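Local coordinates for protein SSD1 (Saccharomyces cerevisiae S288C, PDB 7AM1) that binds untranslated regions of mRNAs and represses their translation as a non-enzymatic pseudonuclease of the RNase II family, at residues 281-286 with 302-307; 62-67 with 288-293; 865-870 with 907-912; 775-780 with 882-887; 516-521 with 546-551. All blocks are in the same frame, centred on the assembly; numbering follows the deposited sequence.

Contact 1 (281-286 with 302-307); sequences KLFVAS and VSELGD
Lys-281 bends at its second torsion (chi2 -68°), swinging CD in beside Asp-307, while Glu-304 carries CG anti to its backbone N (chi1 -177°), which lays it beside the ring of Phe-283. The lysine and aspartate chains run side by side, and NZ of Lys-281 forms a salt bridge of 2.9 Å with OD1 of Asp-307, reaching it from above the carboxylate plane. OE2 of Glu-304 lies 4.4 Å from the same NZ, a second negative charge beyond salt-bridge range. Glutamate suits this place: its methylenes pack on the ring, CG 3.5 Å from CE2 of Phe-283, while its carboxylate stays near the lysine.

The two segments form an antiparallel hairpin at the edge of the five-stranded sheet of the second cold-shock domain, an OB-clan member. Their pairing is broken by a classic beta bulge: Val-302 and Ser-303 both face Val-284, whose carbonyl O accepts from Val-302 N at 2.7 Å and, from the same face, from Ser-303 N at 3.3 Å. A second beta bulge, a register shift of one between Leu-282 and Phe-283, lets Leu-305 N bond to Leu-282 O. Gly-306 follows with phi 133°, where any side chain would jam against the preceding carbonyl.

CG2 of Val-284 packs 3.7 Å from CD1 of Leu-305, and helix 311-321 packs on Leu-305 and Leu-282. Phe-283 instead packs on Phe-250 of strand 247-252. Leu-282, Phe-283 and Val-284 are thus buried against protein, while the charges gather at the hairpin's exposed end, where solvent would probably temper their attraction.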
# COMPACT_ATOMS: atom_id res chain seq x y z
N LYS A 281 -4.24 -21.85 15.92
CA LYS A 281 -2.83 -21.52 16.03
C LYS A 281 -2.31 -21.02 14.68
O LYS A 281 -2.74 -21.48 13.62
CB LYS A 281 -2.00 -22.73 16.47
CG LYS A 281 -2.31 -23.21 17.89
CD LYS A 281 -1.86 -22.21 18.95
CE LYS A 281 -2.11 -22.76 20.35
NZ LYS A 281 -1.30 -22.05 21.38
N LEU A 282 -1.39 -20.06 14.73
CA LEU A 282 -0.76 -19.54 13.52
C LEU A 282 0.61 -20.19 13.36
O LEU A 282 1.40 -20.24 14.31
CB LEU A 282 -0.62 -18.02 13.59
CG LEU A 282 -1.85 -17.22 13.15
CD1 LEU A 282 -1.59 -15.73 13.27
CD2 LEU A 282 -2.26 -17.57 11.72
N PHE A 283 0.88 -20.69 12.16
CA PHE A 283 2.18 -21.23 11.82
C PHE A 283 2.77 -20.44 10.66
O PHE A 283 2.07 -19.73 9.94
CB PHE A 283 2.08 -22.71 11.43
CG PHE A 283 1.58 -23.60 12.54
CD1 PHE A 283 0.23 -23.80 12.72
CD2 PHE A 283 2.47 -24.23 13.40
CE1 PHE A 283 -0.24 -24.61 13.73
CE2 PHE A 283 2.00 -25.05 14.41
CZ PHE A 283 0.64 -25.24 14.58
N VAL A 284 4.08 -20.56 10.50
CA VAL A 284 4.78 -20.04 9.33
C VAL A 284 5.28 -21.23 8.52
O VAL A 284 5.85 -22.17 9.09
CB VAL A 284 5.93 -19.10 9.72
CG1 VAL A 284 6.64 -18.59 8.48
CG2 VAL A 284 5.41 -17.93 10.55
N ALA A 285 5.06 -21.20 7.21
CA ALA A 285 5.46 -22.28 6.32
C ALA A 285 6.24 -21.73 5.14
O ALA A 285 6.22 -20.53 4.85
CB ALA A 285 4.24 -23.07 5.82
N SER A 286 6.95 -22.62 4.45
CA SER A 286 7.64 -22.30 3.21
C SER A 286 7.33 -23.37 2.18
O SER A 286 7.03 -24.52 2.52
CB SER A 286 9.16 -22.20 3.41
OG SER A 286 9.51 -21.08 4.20
N VAL A 302 7.99 -23.76 9.39
CA VAL A 302 9.11 -22.99 9.89
C VAL A 302 8.94 -22.63 11.36
O VAL A 302 9.89 -22.73 12.13
CB VAL A 302 9.29 -21.72 9.03
CG1 VAL A 302 10.31 -20.79 9.66
CG2 VAL A 302 9.69 -22.09 7.61
N SER A 303 7.73 -22.22 11.76
CA SER A 303 7.52 -21.77 13.12
C SER A 303 6.06 -21.95 13.51
O SER A 303 5.17 -22.05 12.67
CB SER A 303 7.92 -20.29 13.28
OG SER A 303 9.24 -20.06 12.82
N GLU A 304 5.85 -22.02 14.83
CA GLU A 304 4.53 -21.87 15.44
C GLU A 304 4.51 -20.52 16.14
O GLU A 304 5.30 -20.29 17.07
CB GLU A 304 4.25 -23.00 16.42
CG GLU A 304 2.86 -22.95 17.04
CD GLU A 304 2.60 -24.10 17.99
OE1 GLU A 304 3.42 -25.05 17.99
OE2 GLU A 304 1.58 -24.07 18.71
N LEU A 305 3.62 -19.64 15.71
CA LEU A 305 3.63 -18.27 16.21
C LEU A 305 2.85 -18.12 17.51
O LEU A 305 3.26 -17.36 18.39
CB LEU A 305 3.06 -17.32 15.15
CG LEU A 305 3.87 -17.20 13.85
CD1 LEU A 305 3.25 -16.12 12.97
CD2 LEU A 305 5.34 -16.91 14.13
N GLY A 306 1.71 -18.81 17.64
CA GLY A 306 0.90 -18.73 18.83
C GLY A 306 -0.56 -18.54 18.47
O GLY A 306 -0.99 -18.81 17.34
N ASP A 307 -1.33 -18.08 19.46
CA ASP A 307 -2.77 -17.95 19.28
C ASP A 307 -3.10 -16.91 18.22
O ASP A 307 -2.50 -15.83 18.15
CB ASP A 307 -3.43 -17.57 20.61
CG ASP A 307 -3.38 -18.71 21.63
OD1 ASP A 307 -3.26 -19.88 21.21
OD2 ASP A 307 -3.47 -18.42 22.84

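Contact 2 (62-67 with 288-293)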
# COMPACT_ATOMS: atom_id res chain seq x y z
N ARG A 62 2.34 -24.06 -11.99
CA ARG A 62 2.97 -24.13 -10.68
C ARG A 62 3.77 -22.88 -10.32
O ARG A 62 4.46 -22.87 -9.29
CB ARG A 62 3.86 -25.37 -10.58
CG ARG A 62 3.12 -26.67 -10.92
CD ARG A 62 4.05 -27.82 -11.27
NE ARG A 62 4.72 -27.60 -12.56
CZ ARG A 62 6.02 -27.78 -12.78
NH1 ARG A 62 6.82 -28.20 -11.80
NH2 ARG A 62 6.52 -27.54 -13.98
N ALA A 63 3.68 -21.83 -11.12
CA ALA A 63 4.35 -20.58 -10.77
C ALA A 63 3.66 -19.95 -9.56
O ALA A 63 2.47 -20.17 -9.31
CB ALA A 63 4.34 -19.61 -11.95
N LEU A 64 4.42 -19.16 -8.81
CA LEU A 64 3.91 -18.50 -7.62
C LEU A 64 3.84 -16.99 -7.83
O LEU A 64 4.51 -16.43 -8.70
CB LEU A 64 4.77 -18.80 -6.39
CG LEU A 64 4.91 -20.27 -5.96
CD1 LEU A 64 5.93 -20.39 -4.84
CD2 LEU A 64 3.57 -20.85 -5.54
N GLU A 65 3.00 -16.35 -7.02
CA GLU A 65 2.91 -14.90 -6.99
C GLU A 65 4.31 -14.28 -6.92
O GLU A 65 5.15 -14.70 -6.12
CB GLU A 65 2.08 -14.46 -5.78
CG GLU A 65 2.06 -12.96 -5.54
CD GLU A 65 1.14 -12.22 -6.49
OE1 GLU A 65 1.24 -10.97 -6.56
OE2 GLU A 65 0.34 -12.88 -7.18
N GLY A 66 4.55 -13.30 -7.78
CA GLY A 66 5.81 -12.58 -7.80
C GLY A 66 6.90 -13.20 -8.64
O GLY A 66 7.92 -12.55 -8.88
N ASP A 67 6.71 -14.45 -9.08
CA ASP A 67 7.70 -15.09 -9.93
C ASP A 67 7.91 -14.30 -11.21
O ASP A 67 6.97 -13.74 -11.78
CB ASP A 67 7.24 -16.51 -10.30
CG ASP A 67 7.46 -17.52 -9.19
OD1 ASP A 67 8.01 -17.15 -8.13
OD2 ASP A 67 7.08 -18.70 -9.38
N LYS A 288 8.58 -25.82 -0.65
CA LYS A 288 9.82 -26.52 -0.95
C LYS A 288 9.86 -27.07 -2.37
O LYS A 288 10.91 -27.04 -3.00
CB LYS A 288 10.03 -27.66 0.05
CG LYS A 288 11.44 -27.69 0.62
CD LYS A 288 11.74 -28.99 1.35
CE LYS A 288 13.18 -29.02 1.85
NZ LYS A 288 13.51 -30.28 2.57
N ARG A 289 8.76 -27.62 -2.87
CA ARG A 289 8.78 -28.23 -4.20
C ARG A 289 7.36 -28.28 -4.74
O ARG A 289 6.39 -28.29 -3.98
CB ARG A 289 9.38 -29.64 -4.19
CG ARG A 289 8.57 -30.64 -3.37
CD ARG A 289 9.31 -31.95 -3.15
NE ARG A 289 8.41 -32.95 -2.57
CZ ARG A 289 7.59 -33.73 -3.27
NH1 ARG A 289 7.55 -33.66 -4.60
NH2 ARG A 289 6.80 -34.59 -2.64
N TRP A 290 7.26 -28.31 -6.06
CA TRP A 290 5.97 -28.47 -6.73
C TRP A 290 6.22 -29.13 -8.08
O TRP A 290 6.43 -28.45 -9.09
CB TRP A 290 5.25 -27.14 -6.90
CG TRP A 290 3.80 -27.29 -7.26
CD1 TRP A 290 3.15 -28.44 -7.59
CD2 TRP A 290 2.83 -26.24 -7.33
NE1 TRP A 290 1.83 -28.18 -7.86
CE2 TRP A 290 1.61 -26.83 -7.71
CE3 TRP A 290 2.88 -24.86 -7.12
CZ2 TRP A 290 0.45 -26.09 -7.87
CZ3 TRP A 290 1.72 -24.13 -7.28
CH2 TRP A 290 0.52 -24.74 -7.65
N PRO A 291 6.23 -30.46 -8.12
CA PRO A 291 6.47 -31.16 -9.38
C PRO A 291 5.19 -31.24 -10.21
O PRO A 291 4.08 -31.01 -9.72
CB PRO A 291 6.92 -32.55 -8.93
CG PRO A 291 6.20 -32.76 -7.63
CD PRO A 291 6.06 -31.39 -6.99
N ILE A 292 5.36 -31.59 -11.49
CA ILE A 292 4.22 -31.70 -12.39
C ILE A 292 3.25 -32.78 -11.93
O ILE A 292 2.09 -32.80 -12.35
CB ILE A 292 4.68 -31.96 -13.83
CG1 ILE A 292 5.39 -33.31 -13.93
CG2 ILE A 292 5.58 -30.83 -14.31
CD1 ILE A 292 5.89 -33.64 -15.32
N THR A 293 3.71 -33.71 -11.09
CA THR A 293 2.88 -34.83 -10.66
C THR A 293 1.96 -34.50 -9.48
O THR A 293 1.20 -35.38 -9.05
CB THR A 293 3.77 -36.02 -10.28
OG1 THR A 293 4.77 -35.60 -9.35
CG2 THR A 293 4.43 -36.61 -11.52
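Arg-62 lies across the indole of Trp-290 and hydrogen-bonds to its backbone. In the CH-pi contact, CG of Arg-62 stands 3.5 Å from the centroid of the five-membered ring, 6° off the ring normal, with CB over the CD2-CE3 bond, 3.5 Å from CD2. The chain then bends at chi3 (-70°), which carries NE away from the run of the methylenes, and the guanidinium stands nearly perpendicular to the indole, 86° from its plane. A long side chain with a flat charged end suits both tasks.

The hydrogen bond runs from NH1 of Arg-62 to the carbonyl O of Trp-290 at 2.7 Å, within the planes of both groups. This bond, with the CH-pi contact, ties the loop between helix 56-60 and strand 68-73, probably part of the first cold-shock domain, to the chain just past strand 281-289 in the second. NH2 bonds weakly to Ala-8 O, and the guanidinium has a cation-pi contact with Tyr-10.

CG2 of Ile-292 makes van der Waals contact over the guanidinium centre, 3.4 Å from CZ of Arg-62. Apolar CD2 of Leu-64 meets the indole edge 4.1 Å from CZ3 of Trp-290, whose NE1 bonds to Ser-294 O.

Contact 3 (865-870 with 907-912); sequences KFISTT and RALNPF
Ile-867 and Pro-911 bring the last part of helix 862-867 and the turn after it against the tail of the last strand in the C-terminal region, probably the S1-type OB fold with which RNase II family proteins end. The turn is a type I beta turn from Ile-867 to Thr-870, and the chain beyond strand 903-908 passes along it.

The better-packed part is mostly aliphatic. Ile-867 holds CG2 anti to its backbone N, and this methyl meets the carbonyl O of Pro-911 at 3.6 Å and its CB at 4.1 Å. The other branch, CG1, lies 4.0 Å from CD2 of Leu-909, the two side chains crossing at about a right angle. The same CD2 touches CB of Phe-866 at 3.9 Å, so one leucine methyl serves two successive residues of the helix. Pro-890 of strand 888-896 and Ala-814 of helix 814-827 also pack on Leu-909, a place suited to a branched aliphatic side chain.

The loose side is at exposed Ser-868 and at Thr-869, which do not touch the other segment; their hydroxyls bond back to Lys-865 O and Phe-866 O. No hydrogen bond spans the two segments. Asn-910 forms an Asx turn, OD1 accepting from Phe-912 N, while its ND2 holds Val-786 O and Gln-783 O. Thr-870 makes a close but small contact: its OG1, bonded to Ile-867 O at 2.8 Å, rests 3.5 Å from CB of Pro-911.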
# COMPACT_ATOMS: atom_id res chain seq x y z
N LYS A 865 -33.34 10.74 10.26
CA LYS A 865 -32.31 11.61 9.70
C LYS A 865 -31.45 10.86 8.68
O LYS A 865 -31.12 11.40 7.62
CB LYS A 865 -31.43 12.18 10.82
CG LYS A 865 -31.84 13.57 11.28
CD LYS A 865 -31.59 13.76 12.77
N PHE A 866 -31.07 9.62 8.99
CA PHE A 866 -30.32 8.82 8.03
C PHE A 866 -31.18 8.45 6.83
O PHE A 866 -30.73 8.53 5.68
CB PHE A 866 -29.78 7.55 8.69
CG PHE A 866 -28.55 7.77 9.53
CD1 PHE A 866 -27.30 7.80 8.95
CD2 PHE A 866 -28.65 7.91 10.90
CE1 PHE A 866 -26.17 7.99 9.72
CE2 PHE A 866 -27.53 8.10 11.68
CZ PHE A 866 -26.28 8.14 11.09
N ILE A 867 -32.43 8.05 7.07
CA ILE A 867 -33.28 7.58 5.98
C ILE A 867 -33.60 8.71 5.00
O ILE A 867 -33.74 8.46 3.80
CB ILE A 867 -34.56 6.94 6.55
CG1 ILE A 867 -34.20 5.64 7.29
CG2 ILE A 867 -35.58 6.70 5.45
CD1 ILE A 867 -35.38 4.91 7.91
N SER A 868 -33.71 9.94 5.48
CA SER A 868 -34.04 11.05 4.60
C SER A 868 -32.95 11.35 3.58
O SER A 868 -33.21 12.09 2.62
CB SER A 868 -34.32 12.31 5.42
OG SER A 868 -33.21 12.65 6.23
N THR A 869 -31.75 10.79 3.73
CA THR A 869 -30.70 10.96 2.74
C THR A 869 -30.85 10.03 1.54
O THR A 869 -30.12 10.18 0.56
CB THR A 869 -29.32 10.71 3.36
OG1 THR A 869 -29.21 9.32 3.73
CG2 THR A 869 -29.11 11.57 4.59
N THR A 870 -31.77 9.08 1.59
CA THR A 870 -31.90 8.08 0.54
C THR A 870 -32.91 8.52 -0.51
O THR A 870 -33.77 9.37 -0.26
CB THR A 870 -32.31 6.73 1.14
OG1 THR A 870 -33.67 6.78 1.59
CG2 THR A 870 -31.40 6.37 2.31
N ARG A 907 -23.21 -2.92 4.75
CA ARG A 907 -24.58 -3.15 4.31
C ARG A 907 -25.30 -1.82 4.19
O ARG A 907 -25.05 -0.90 4.97
CB ARG A 907 -25.33 -4.07 5.29
CG ARG A 907 -24.73 -5.45 5.42
CD ARG A 907 -25.21 -6.15 6.68
NE ARG A 907 -25.33 -7.59 6.46
CZ ARG A 907 -26.03 -8.41 7.23
NH1 ARG A 907 -26.69 -7.95 8.29
NH2 ARG A 907 -26.08 -9.70 6.93
N ALA A 908 -26.18 -1.72 3.20
CA ALA A 908 -27.06 -0.57 3.09
C ALA A 908 -28.14 -0.63 4.15
O ALA A 908 -28.71 -1.69 4.43
CB ALA A 908 -27.70 -0.49 1.71
N LEU A 909 -28.42 0.52 4.75
CA LEU A 909 -29.57 0.68 5.63
C LEU A 909 -30.84 0.49 4.82
O LEU A 909 -30.96 1.01 3.71
CB LEU A 909 -29.53 2.06 6.28
CG LEU A 909 -30.58 2.42 7.34
CD1 LEU A 909 -30.33 1.63 8.61
CD2 LEU A 909 -30.59 3.92 7.62
N ASN A 910 -31.78 -0.28 5.35
CA ASN A 910 -33.08 -0.42 4.71
C ASN A 910 -33.90 0.84 4.93
O ASN A 910 -34.36 1.09 6.06
CB ASN A 910 -33.82 -1.64 5.24
CG ASN A 910 -35.13 -1.90 4.51
OD1 ASN A 910 -35.62 -1.05 3.77
ND2 ASN A 910 -35.72 -3.06 4.74
N PRO A 911 -34.14 1.66 3.90
CA PRO A 911 -34.92 2.88 4.11
C PRO A 911 -36.39 2.61 4.38
O PRO A 911 -37.10 3.53 4.79
CB PRO A 911 -34.72 3.66 2.81
CG PRO A 911 -34.47 2.63 1.79
CD PRO A 911 -33.78 1.47 2.48
N PHE A 912 -36.87 1.38 4.14
CA PHE A 912 -38.26 1.04 4.42
C PHE A 912 -38.40 0.20 5.68
O PHE A 912 -39.29 -0.66 5.76
CB PHE A 912 -38.87 0.30 3.23
CG PHE A 912 -38.81 1.07 1.95
CD1 PHE A 912 -39.78 2.01 1.65
CD2 PHE A 912 -37.78 0.86 1.05
CE1 PHE A 912 -39.72 2.72 0.47
CE2 PHE A 912 -37.72 1.56 -0.13
CZ PHE A 912 -38.69 2.50 -0.42

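Contact 4 (775-780 with 882-887); sequences NRVLEL and EIHELQ
Leu-778 and Ile-883 form the central hydrogen-bonded pair of an antiparallel strand contact, which joins strands 777-782 and 878-884 in the middle of a five-stranded sheet. Ile-883 N gives a bond of 2.8 Å to Leu-778 O, and the return bond, from Leu-778 N to Ile-883 O, is longer at 3.2 Å.

One face of the sheet, with Val-777, Glu-779, Glu-882 and His-884, is largely polar. CG2 of Val-777 lies 3.3 Å from ND1 of His-884, and the ring's other nitrogen, NE2, gives its hydrogen to OE1 of Glu-882 at 2.9 Å, almost straight at 175°. The carboxylates of Glu-779 and Glu-882 lie side by side, their planes nearly parallel and their OE2 atoms 4.0 Å apart. Their repulsion is probably eased by salt bridges from Arg-873 to Glu-882 and from Arg-166 to Glu-779.

Next to Val-777 and His-884, Arg-776 folds at chi2 (-81°) and chi3 (-59°) and grips Glu-885 side-on. NE and NH2 of Arg-776 both bond to OE2 of Glu-885, the NH2 bond being the shorter at 2.7 Å. An alanine here removes both guanidinium donors, and the carboxylate of Glu-885, left with a weak bond from Val-741 N, would probably be freer to turn. Arg-776 and Val-777 together face Asp-772, a G1 beta bulge.

The other face is aliphatic: CD1 of Leu-780 meets CG1 of Ile-883 at 3.9 Å. There Leu-778 and Ile-883 pack on Phe-746, with Val-738 also against Ile-883, joining two sheets around one core, consistent with the S1-type OB fold that probably forms this C-terminal region.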
# COMPACT_ATOMS: atom_id res chain seq x y z
N ASN A 775 -27.41 3.85 -17.65
CA ASN A 775 -27.38 4.97 -16.73
C ASN A 775 -26.62 4.67 -15.44
O ASN A 775 -26.48 5.57 -14.60
CB ASN A 775 -28.82 5.38 -16.36
CG ASN A 775 -29.57 6.00 -17.52
OD1 ASN A 775 -29.09 6.00 -18.65
ND2 ASN A 775 -30.76 6.51 -17.25
N ARG A 776 -26.10 3.46 -15.28
CA ARG A 776 -25.34 3.10 -14.08
C ARG A 776 -26.18 3.35 -12.82
O ARG A 776 -25.78 4.08 -11.91
CB ARG A 776 -24.01 3.87 -14.03
CG ARG A 776 -23.19 3.79 -15.32
CD ARG A 776 -22.38 2.50 -15.40
NE ARG A 776 -21.46 2.37 -14.27
CZ ARG A 776 -20.83 1.26 -13.92
NH1 ARG A 776 -21.01 0.13 -14.60
NH2 ARG A 776 -20.01 1.27 -12.88
N VAL A 777 -27.34 2.71 -12.78
CA VAL A 777 -28.29 2.88 -11.68
C VAL A 777 -28.79 1.51 -11.26
O VAL A 777 -29.27 0.73 -12.09
CB VAL A 777 -29.47 3.79 -12.06
CG1 VAL A 777 -30.56 3.71 -11.01
CG2 VAL A 777 -29.00 5.22 -12.23
N LEU A 778 -28.69 1.21 -9.97
CA LEU A 778 -29.17 -0.03 -9.39
C LEU A 778 -30.37 0.28 -8.52
O LEU A 778 -30.30 1.14 -7.63
CB LEU A 778 -28.06 -0.70 -8.58
CG LEU A 778 -28.43 -1.89 -7.69
CD1 LEU A 778 -28.76 -3.09 -8.55
CD2 LEU A 778 -27.28 -2.20 -6.74
N GLU A 779 -31.48 -0.39 -8.78
CA GLU A 779 -32.71 -0.19 -8.03
C GLU A 779 -32.92 -1.40 -7.13
O GLU A 779 -33.16 -2.51 -7.62
CB GLU A 779 -33.90 0.04 -8.95
CG GLU A 779 -33.81 1.36 -9.71
CD GLU A 779 -35.09 1.73 -10.44
OE1 GLU A 779 -36.00 0.87 -10.52
OE2 GLU A 779 -35.19 2.88 -10.92
N LEU A 780 -32.81 -1.18 -5.82
CA LEU A 780 -33.05 -2.23 -4.83
C LEU A 780 -34.53 -2.26 -4.49
O LEU A 780 -35.12 -1.22 -4.18
CB LEU A 780 -32.21 -1.97 -3.58
CG LEU A 780 -30.71 -1.76 -3.76
CD1 LEU A 780 -30.05 -1.41 -2.42
CD2 LEU A 780 -30.05 -2.98 -4.37
N GLU A 882 -33.07 3.86 -5.13
CA GLU A 882 -32.15 4.07 -6.24
C GLU A 882 -30.74 4.27 -5.72
O GLU A 882 -30.51 5.07 -4.80
CB GLU A 882 -32.56 5.28 -7.08
CG GLU A 882 -34.01 5.30 -7.50
CD GLU A 882 -34.33 6.46 -8.43
OE1 GLU A 882 -33.51 7.40 -8.50
OE2 GLU A 882 -35.39 6.42 -9.09
N ILE A 883 -29.79 3.53 -6.29
CA ILE A 883 -28.37 3.66 -5.97
C ILE A 883 -27.68 4.27 -7.18
O ILE A 883 -27.65 3.66 -8.26
CB ILE A 883 -27.75 2.30 -5.61
CG1 ILE A 883 -28.59 1.57 -4.55
CG2 ILE A 883 -26.33 2.48 -5.10
CD1 ILE A 883 -28.65 2.26 -3.21
N HIS A 884 -27.12 5.47 -7.00
CA HIS A 884 -26.44 6.20 -8.06
C HIS A 884 -24.97 6.38 -7.70
O HIS A 884 -24.62 6.52 -6.53
CB HIS A 884 -27.05 7.59 -8.28
CG HIS A 884 -28.47 7.58 -8.75
ND1 HIS A 884 -28.82 7.76 -10.07
CD2 HIS A 884 -29.63 7.44 -8.07
CE1 HIS A 884 -30.13 7.71 -10.18
NE2 HIS A 884 -30.65 7.52 -8.98
N GLU A 885 -24.12 6.40 -8.72
CA GLU A 885 -22.71 6.66 -8.48
C GLU A 885 -22.52 8.07 -7.94
O GLU A 885 -23.17 9.02 -8.40
CB GLU A 885 -21.91 6.45 -9.76
CG GLU A 885 -21.83 4.98 -10.16
CD GLU A 885 -21.13 4.73 -11.49
OE1 GLU A 885 -21.08 5.66 -12.33
OE2 GLU A 885 -20.64 3.60 -11.68
N LEU A 886 -21.68 8.20 -6.92
CA LEU A 886 -21.34 9.45 -6.24
C LEU A 886 -22.48 9.98 -5.37
O LEU A 886 -22.38 11.11 -4.87
CB LEU A 886 -20.89 10.54 -7.23
CG LEU A 886 -19.63 10.19 -8.02
CD1 LEU A 886 -19.14 11.38 -8.84
CD2 LEU A 886 -18.52 9.68 -7.11
N GLN A 887 -23.55 9.22 -5.18
CA GLN A 887 -24.56 9.60 -4.22
C GLN A 887 -24.11 9.22 -2.81
O GLN A 887 -23.30 8.32 -2.61
CB GLN A 887 -25.90 8.93 -4.54

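Contact 5 (516-521 with 546-551); sequences ATLLPT and FVVINE
Leu-518 pushes its isobutyl group into a hollow on helix 544-568 lined by Val-547, Val-548 and Glu-551, positions that share one side of the helix. Its CG lies anti to the carbonyl carbon (chi1 -69°), and the two methyls beyond it part. CD1 presses on CG2 of Val-548 at 3.4 Å, tighter than usual for two carbons, with the side chains crossing at about a right angle. CD2 lies 4.1 Å from CG of Glu-551, the two side chains sliding past each other.

Val-547 is the bump in return, and the loop wraps around it. CG1 of Val-547 settles over Leu-518, 3.7 Å from its carbonyl O, while CG2 meets OG1 of Thr-521 at 3.8 Å and CD2 of Leu-519 at 4.2 Å. Between them a cis peptide precedes Pro-520. An alanine at Val-547 would probably open a gap between helix and loop, leaving Leu-518, Thr-521 and the end of Leu-519 without the methyls they pack on.

Both segments belong to the RNB domain, where Tyr-507 of helix 495-510 also packs on Leu-518. No hydrogen bond crosses the contact, and the carboxylate of Glu-551 pairs with Arg-554 and Arg-510. Adhesion therefore rests on fit and the burial of aliphatic carbon, with charge handled off to the side.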
# COMPACT_ATOMS: atom_id res chain seq x y z
N ALA A 516 -0.29 26.07 -8.67
CA ALA A 516 -0.63 24.95 -7.80
C ALA A 516 -0.37 25.28 -6.34
O ALA A 516 0.63 25.93 -6.00
CB ALA A 516 0.16 23.71 -8.21
N THR A 517 -1.26 24.82 -5.48
CA THR A 517 -1.09 24.86 -4.03
C THR A 517 -0.78 23.46 -3.54
O THR A 517 -1.21 22.47 -4.13
CB THR A 517 -2.33 25.41 -3.33
OG1 THR A 517 -3.46 24.57 -3.63
CG2 THR A 517 -2.62 26.82 -3.79
N LEU A 518 -0.01 23.37 -2.45
CA LEU A 518 0.45 22.07 -1.98
C LEU A 518 -0.71 21.17 -1.55
O LEU A 518 -0.60 19.95 -1.63
CB LEU A 518 1.45 22.25 -0.84
CG LEU A 518 2.80 22.85 -1.26
CD1 LEU A 518 3.60 23.29 -0.04
CD2 LEU A 518 3.60 21.86 -2.08
N LEU A 519 -1.81 21.76 -1.09
CA LEU A 519 -3.02 20.98 -0.84
C LEU A 519 -4.11 21.41 -1.82
O LEU A 519 -4.17 22.58 -2.21
CB LEU A 519 -3.53 21.17 0.60
CG LEU A 519 -2.59 20.73 1.72
CD1 LEU A 519 -3.20 21.03 3.09
CD2 LEU A 519 -2.26 19.26 1.61
N PRO A 520 -4.99 20.49 -2.25
CA PRO A 520 -5.06 19.08 -1.83
C PRO A 520 -3.93 18.22 -2.41
O PRO A 520 -3.34 18.58 -3.43
CB PRO A 520 -6.42 18.63 -2.38
CG PRO A 520 -6.63 19.48 -3.59
CD PRO A 520 -6.01 20.82 -3.26
N THR A 521 -3.65 17.10 -1.76
CA THR A 521 -2.56 16.22 -2.14
C THR A 521 -3.11 14.83 -2.44
O THR A 521 -4.28 14.52 -2.19
CB THR A 521 -1.50 16.17 -1.02
OG1 THR A 521 -0.30 15.58 -1.51
CG2 THR A 521 -2.02 15.38 0.18
N PHE A 546 4.15 17.56 6.11
CA PHE A 546 4.69 16.42 5.39
C PHE A 546 4.83 16.73 3.90
O PHE A 546 5.84 16.41 3.28
CB PHE A 546 3.82 15.18 5.58
CG PHE A 546 4.22 14.03 4.68
CD1 PHE A 546 5.22 13.15 5.06
CD2 PHE A 546 3.63 13.86 3.44
CE1 PHE A 546 5.61 12.10 4.23
CE2 PHE A 546 4.02 12.82 2.60
CZ PHE A 546 5.01 11.94 3.00
N VAL A 547 3.81 17.36 3.31
CA VAL A 547 3.81 17.61 1.87
C VAL A 547 4.94 18.57 1.51
O VAL A 547 5.61 18.39 0.48
CB VAL A 547 2.44 18.14 1.42
CG1 VAL A 547 2.49 18.62 -0.02
CG2 VAL A 547 1.37 17.08 1.59
N VAL A 548 5.16 19.60 2.33
CA VAL A 548 6.24 20.55 2.09
C VAL A 548 7.58 19.82 2.04
O VAL A 548 8.34 19.94 1.07
CB VAL A 548 6.25 21.64 3.17
CG1 VAL A 548 7.56 22.42 3.15
CG2 VAL A 548 5.09 22.59 2.98
N ILE A 549 7.89 19.05 3.09
CA ILE A 549 9.15 18.33 3.13
C ILE A 549 9.19 17.25 2.05
O ILE A 549 10.25 16.99 1.48
CB ILE A 549 9.38 17.72 4.53
CG1 ILE A 549 9.39 18.82 5.60
CG2 ILE A 549 10.64 16.87 4.55
CD1 ILE A 549 10.45 19.91 5.41
N ASN A 550 8.04 16.63 1.74
CA ASN A 550 8.02 15.56 0.75
C ASN A 550 8.31 16.09 -0.65
O ASN A 550 9.00 15.44 -1.44
CB ASN A 550 6.66 14.83 0.77
CG ASN A 550 6.70 13.47 0.06
OD1 ASN A 550 7.68 12.73 0.14
ND2 ASN A 550 5.61 13.14 -0.64
N GLU A 551 7.79 17.27 -0.99
CA GLU A 551 8.06 17.80 -2.32
C GLU A 551 9.50 18.28 -2.44
O GLU A 551 10.08 18.23 -3.53
CB GLU A 551 7.09 18.93 -2.66
CG GLU A 551 5.70 18.44 -3.05
CD GLU A 551 5.69 17.62 -4.34
OE1 GLU A 551 6.48 17.93 -5.25
OE2 GLU A 551 4.89 16.66 -4.43

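In the fold
Contacts 1 and 2 share strand 281-289: contact 1 is its pairing within the hairpin of the second cold-shock domain, and contact 2 fastens the chain just past its far end to the preceding part of the chain, with centres 21 Å apart. Contacts 3 and 4 form a second group, alternating along the chain in the C-terminal region, with centres 14 Å apart and nearest atoms about 5 Å apart. Contact 5 stands alone in the RNB domain, nearest to contact 4 at about 16 Å between closest atoms, and across the chain's centre from contacts 1 and 2. A pentaethylene glycol, probably from crystallisation, lies about 6 Å from the Arg-62 side chain in contact 2.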